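Local coordinates for protein IscA (Thermosynechococcus elongatus, PDB 1X0G) that binds a [2Fe-2S] cluster and serves as a scaffold for iron-sulfur cluster biosynthesis, working as a domain-swapped assembly of identical chains, at the interface of chains A and B. Numbering follows the deposited sequence. Chains: chain A/B, IscA.

Contact 1: the interface of chains A and B. Residues chain A 29, 31; chain B 51, 54, 67.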
# COMPACT_ATOMS: atom_id res chain seq x y z
N ARG A 29 -20.71 1.38 6.51
CA ARG A 29 -20.02 2.67 6.68
C ARG A 29 -18.50 2.52 6.55
O ARG A 29 -17.84 1.71 7.18
CB ARG A 29 -20.41 3.31 7.98
CG ARG A 29 -19.91 4.69 8.16
CD ARG A 29 -20.62 5.34 9.33
NE ARG A 29 -20.36 6.76 9.43
CZ ARG A 29 -19.16 7.29 9.74
NH1 ARG A 29 -18.11 6.50 10.02
NH2 ARG A 29 -19.01 8.62 9.80
N GLN A 31 -15.01 4.47 6.63
CA GLN A 31 -14.19 5.62 6.98
C GLN A 31 -12.79 5.12 6.93
O GLN A 31 -12.52 3.98 6.62
CB GLN A 31 -14.51 6.27 8.36
CG GLN A 31 -14.21 5.39 9.58
CD GLN A 31 -14.75 5.93 10.96
OE1 GLN A 31 -15.41 6.99 11.07
NE2 GLN A 31 -14.46 5.19 11.98
N LYS B 51 -23.84 8.93 9.75
CA LYS B 51 -23.69 10.23 10.38
C LYS B 51 -24.37 11.26 9.46
O LYS B 51 -24.41 11.12 8.22
CB LYS B 51 -22.22 10.60 10.67
CG LYS B 51 -21.34 9.54 11.38
CD LYS B 51 -20.39 10.14 12.44
CE LYS B 51 -21.24 11.16 13.32
NZ LYS B 51 -20.67 11.59 14.67
N ASP B 54 -22.40 12.26 6.26
CA ASP B 54 -21.80 11.36 5.28
C ASP B 54 -22.45 11.46 3.93
O ASP B 54 -23.56 11.94 3.76
CB ASP B 54 -21.86 9.91 5.71
CG ASP B 54 -21.24 9.68 7.04
OD1 ASP B 54 -20.15 10.27 7.36
OD2 ASP B 54 -21.85 8.88 7.78
N ALA B 67 -17.68 8.55 5.18
CA ALA B 67 -17.31 9.74 5.97
C ALA B 67 -17.11 10.91 5.01
O ALA B 67 -16.45 10.74 3.99
CB ALA B 67 -16.06 9.44 6.71
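A:Arg29 reaches across the subunit boundary to B:Asp54, its guanidinium forming a salt bridge with the carboxylate in a loop of the partner chain. The main link runs from NE of A:Arg29 to OD2 of B:Asp54 at 3.1 Å, a bent hydrogen bond. NE comes to the syn side of OD2, tilted 35° out of the carboxylate plane; the guanidinium and carboxylate planes stand 60° apart. NH2 adds a weak bond to OD1 of the same carboxylate at 3.2 Å, so the grip is two-pronged but uneven. The aliphatic part of B:Lys51 lies obliquely against the guanidinium, CG standing 3.5 Å from CZ of A:Arg29. Apart from this pair, CB of A:Gln31 and the methyl CB of B:Ala67 meet at 3.9 Å. In the second shell, the carboxylate is steadied from its own chain: the backbone N of B:Lys51 donates to OD2 of B:Asp54 at 2.8 Å, from the face opposite to that used by NE. Two donors on one oxygen would probably stabilise its negative charge. A:Arg29 is sent outward by a chain extended from CG to NE, with CG opposite the backbone N (chi1 -173°). Its rotation is checked on chain A by A:Gln31, whose amide sits at the guanidinium edge. There NH1 of A:Arg29 donates to OE1 of A:Gln31 at 2.9 Å, within the guanidinium plane but well above the plane of the amide carbonyl.

Contact 2: the interface of chains A and B. Residues chain A 12, 16, 22, 26, 28; chain B 46, 62.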
# COMPACT_ATOMS: atom_id res chain seq x y z
N LEU A 12 -20.71 -9.64 3.72
CA LEU A 12 -21.45 -8.70 4.51
C LEU A 12 -22.70 -9.35 5.05
O LEU A 12 -22.95 -9.34 6.27
CB LEU A 12 -21.84 -7.52 3.68
CG LEU A 12 -20.67 -6.63 3.42
CD1 LEU A 12 -21.12 -5.69 2.35
CD2 LEU A 12 -20.22 -5.93 4.71
N GLN A 16 -24.14 -9.60 9.16
CA GLN A 16 -25.13 -8.82 9.93
C GLN A 16 -25.83 -9.55 11.07
O GLN A 16 -26.21 -8.94 12.07
CB GLN A 16 -26.14 -8.05 9.07
CG GLN A 16 -26.19 -8.44 7.64
CD GLN A 16 -27.58 -8.39 7.10
OE1 GLN A 16 -28.20 -9.43 6.92
NE2 GLN A 16 -28.10 -7.18 6.87
N ARG A 22 -28.58 -8.02 15.33
CA ARG A 22 -29.54 -6.96 14.94
C ARG A 22 -30.38 -7.27 13.69
O ARG A 22 -30.01 -6.92 12.57
CB ARG A 22 -28.84 -5.58 14.83
CG ARG A 22 -29.78 -4.35 14.80
CD ARG A 22 -29.10 -3.08 14.24
NE ARG A 22 -28.43 -3.35 12.96
CZ ARG A 22 -27.43 -2.62 12.44
NH1 ARG A 22 -26.99 -1.53 13.07
NH2 ARG A 22 -26.86 -2.96 11.28
N ALA A 26 -29.08 -1.88 8.42
CA ALA A 26 -27.61 -2.05 8.50
C ALA A 26 -26.94 -1.49 7.30
O ALA A 26 -27.01 -2.06 6.23
CB ALA A 26 -27.20 -3.49 8.66
N LEU A 28 -23.41 -0.13 5.40
CA LEU A 28 -22.01 -0.29 5.36
C LEU A 28 -21.45 1.09 5.45
O LEU A 28 -21.71 1.88 4.59
CB LEU A 28 -21.64 -0.86 4.03
CG LEU A 28 -20.15 -1.01 3.95
CD1 LEU A 28 -19.57 -1.84 5.12
CD2 LEU A 28 -19.93 -1.67 2.62
N LEU B 46 -20.98 -1.97 10.14
CA LEU B 46 -22.39 -1.99 9.80
C LEU B 46 -23.04 -1.18 10.85
O LEU B 46 -22.75 -1.41 12.01
CB LEU B 46 -22.95 -3.38 9.96
CG LEU B 46 -22.37 -4.32 8.91
CD1 LEU B 46 -23.14 -5.59 8.99
CD2 LEU B 46 -22.39 -3.72 7.48
N TRP B 62 -26.93 -2.47 -1.40
CA TRP B 62 -26.37 -2.12 -0.10
C TRP B 62 -26.28 -0.65 0.01
O TRP B 62 -25.72 -0.00 -0.88
CB TRP B 62 -24.93 -2.70 0.13
CG TRP B 62 -25.03 -3.96 0.92
CD1 TRP B 62 -25.21 -5.21 0.43
CD2 TRP B 62 -25.11 -4.07 2.34
NE1 TRP B 62 -25.39 -6.13 1.47
CE2 TRP B 62 -25.35 -5.45 2.65
CE3 TRP B 62 -25.04 -3.15 3.39
CZ2 TRP B 62 -25.46 -5.93 3.93
CZ3 TRP B 62 -25.16 -3.62 4.67
CH2 TRP B 62 -25.37 -5.01 4.94
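The indole of B:Trp62 inserts between groups of chain A, one face taking the methyl CD1 of A:Leu12, which stands 4.2 Å above the plane over the ring centre. CB of the same leucine comes to CZ2 of B:Trp62 at 4.0 Å, so both the root and a branch of A:Leu12 follow the ring. At the six-membered end, NE2 of A:Gln16 lies 4.0 Å from CH2 of B:Trp62, the amide plane turned 72° from the indole, a van der Waals approach and not a stack. O of A:Ala26 lies off the CZ3 edge, displaced to the side opposite A:Leu12, whereas CB of A:Leu28, on the A:Leu12 side, stands 4.1 Å from CE3 of B:Trp62. Beside the indole, B:Leu46 splits its two methyls between different partners. CD1 touches CB of A:Gln16 at 3.9 Å, while CD2 packs on CA of A:Leu28 at 4.1 Å and is also near a methyl of A:Leu12. With CG anti to the carbonyl carbon (chi1 -68°), this isobutyl group faces helix 6-16 and A:Leu28. The guanidinium of A:Arg22 adds a looser flank, its NH2 4.1 Å from CB of B:Leu46. The patch is a mainly apolar interlock. In the fold, A:Leu28 and B:Leu46 pair as an antiparallel bridge between strand 27-46 of chain A and strand 28-47 of chain B, helix 6-16 of chain A packs against them, and B:Trp62 begins strand 62-66.

Contact 3: the interface of chains A and B. Residues chain A 29-32; chain B 41-43.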
# COMPACT_ATOMS: atom_id res chain seq x y z
N ARG A 29 -20.71 1.38 6.51
CA ARG A 29 -20.02 2.67 6.68
C ARG A 29 -18.50 2.52 6.55
O ARG A 29 -17.84 1.71 7.18
CB ARG A 29 -20.41 3.31 7.98
CG ARG A 29 -19.91 4.69 8.16
CD ARG A 29 -20.62 5.34 9.33
NE ARG A 29 -20.36 6.76 9.43
CZ ARG A 29 -19.16 7.29 9.74
NH1 ARG A 29 -18.11 6.50 10.02
NH2 ARG A 29 -19.01 8.62 9.80
N ILE A 30 -17.94 3.28 5.62
CA ILE A 30 -16.53 3.21 5.35
C ILE A 30 -16.02 4.53 5.80
O ILE A 30 -16.64 5.54 5.54
CB ILE A 30 -16.31 2.95 3.89
CG1 ILE A 30 -17.25 1.81 3.51
CG2 ILE A 30 -14.87 2.55 3.67
CD1 ILE A 30 -17.06 1.23 2.10
N GLN A 31 -15.01 4.47 6.63
CA GLN A 31 -14.19 5.62 6.98
C GLN A 31 -12.79 5.12 6.93
O GLN A 31 -12.52 3.98 6.62
CB GLN A 31 -14.51 6.27 8.36
CG GLN A 31 -14.21 5.39 9.58
CD GLN A 31 -14.75 5.93 10.96
OE1 GLN A 31 -15.41 6.99 11.07
NE2 GLN A 31 -14.46 5.19 11.98
N VAL A 32 -11.86 6.01 7.17
CA VAL A 32 -10.55 5.69 6.77
C VAL A 32 -9.69 6.20 7.87
O VAL A 32 -10.13 7.04 8.71
CB VAL A 32 -10.37 6.29 5.39
CG1 VAL A 32 -9.85 7.78 5.41
CG2 VAL A 32 -9.57 5.39 4.54
N ARG B 41 -6.18 2.95 6.03
CA ARG B 41 -6.78 1.71 6.46
C ARG B 41 -8.26 1.94 6.29
O ARG B 41 -8.78 2.93 6.79
CB ARG B 41 -6.55 1.43 7.93
CG ARG B 41 -6.25 -0.05 8.22
CD ARG B 41 -6.79 -0.56 9.54
NE ARG B 41 -6.26 0.27 10.61
CZ ARG B 41 -7.00 0.92 11.52
NH1 ARG B 41 -8.33 0.80 11.51
NH2 ARG B 41 -6.41 1.67 12.46
N TYR B 42 -8.95 1.05 5.57
CA TYR B 42 -10.44 1.16 5.47
C TYR B 42 -11.16 0.53 6.66
O TYR B 42 -11.02 -0.68 6.85
CB TYR B 42 -10.87 0.39 4.27
CG TYR B 42 -10.15 0.90 3.09
CD1 TYR B 42 -9.25 0.10 2.41
CD2 TYR B 42 -10.33 2.22 2.66
CE1 TYR B 42 -8.59 0.60 1.29
CE2 TYR B 42 -9.69 2.69 1.63
CZ TYR B 42 -8.79 1.88 0.93
OH TYR B 42 -8.09 2.38 -0.18
N ASP B 43 -11.88 1.32 7.45
CA ASP B 43 -12.66 0.81 8.58
C ASP B 43 -14.05 0.53 8.03
O ASP B 43 -14.82 1.49 7.79
CB ASP B 43 -12.88 1.87 9.70
CG ASP B 43 -11.62 2.28 10.45
OD1 ASP B 43 -10.74 1.40 10.67
OD2 ASP B 43 -11.55 3.49 10.90
O HOH W 1 -16.42 2.58 9.72
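The first torsions turn A:Gln31 and B:Asp43 towards each other over the paired strands: CG of the glutamine is wedged between its backbone N and carbonyl carbon (chi1 66°), whereas CG of the aspartate lies beside its backbone N (chi1 -68°). The methylene CG of A:Gln31 packs 3.8 Å from CB of B:Asp43, with amide and carboxylate planes 66° apart. Beneath them the backbones pair reciprocally. N of B:Asp43 donates to O of A:Gln31 at 2.9 Å, and N of A:Gln31 donates to O of B:Asp43 at 3.2 Å, both nearly straight. A water bridges the neighbouring carbonyls, 2.7 Å from O of B:Asp43 and 3.0 Å from O of A:Arg29, and, as both can only accept, presumably donates to each. The carboxylate is anchored on its own chain by B:Arg41, whose NH1 forms a salt bridge with OD1 of B:Asp43 at 2.6 Å. That pairing probably fixes the rotation of the carboxylate and balances its charge. Next along the sheet, A:Val32 and B:Tyr42 lie side by side, pointing the same way, and CG2 of the valine touches CD2 of the phenol ring at 3.8 Å. Replacing A:Gln31 with an alanine would probably leave the methylene of B:Asp43 without the CG it packs on and the A:Arg29 guanidinium freer to turn. Here antiparallel strands from two copies join into one continuous sheet, tying the IscA subunits together.

Contacts 1 and 3 are neighbours, their C-alpha centres about 8 Å apart, and share A:Arg29 and A:Gln31; contact 2 lies about 14 Å from each. All three draw on strand 27-46 of chain A, and contacts 2 and 3 meet strand 28-47 of chain B at different points along its length. Both lie on the antiparallel pairing of these strands, contact 2 adding apolar packing, while contact 1 adds an ionic tie to a partner loop. Because the interface is two-fold symmetric, each recurs with the chains exchanged, consistent with the domain-swapped pairing of IscA within the deposited tetramer.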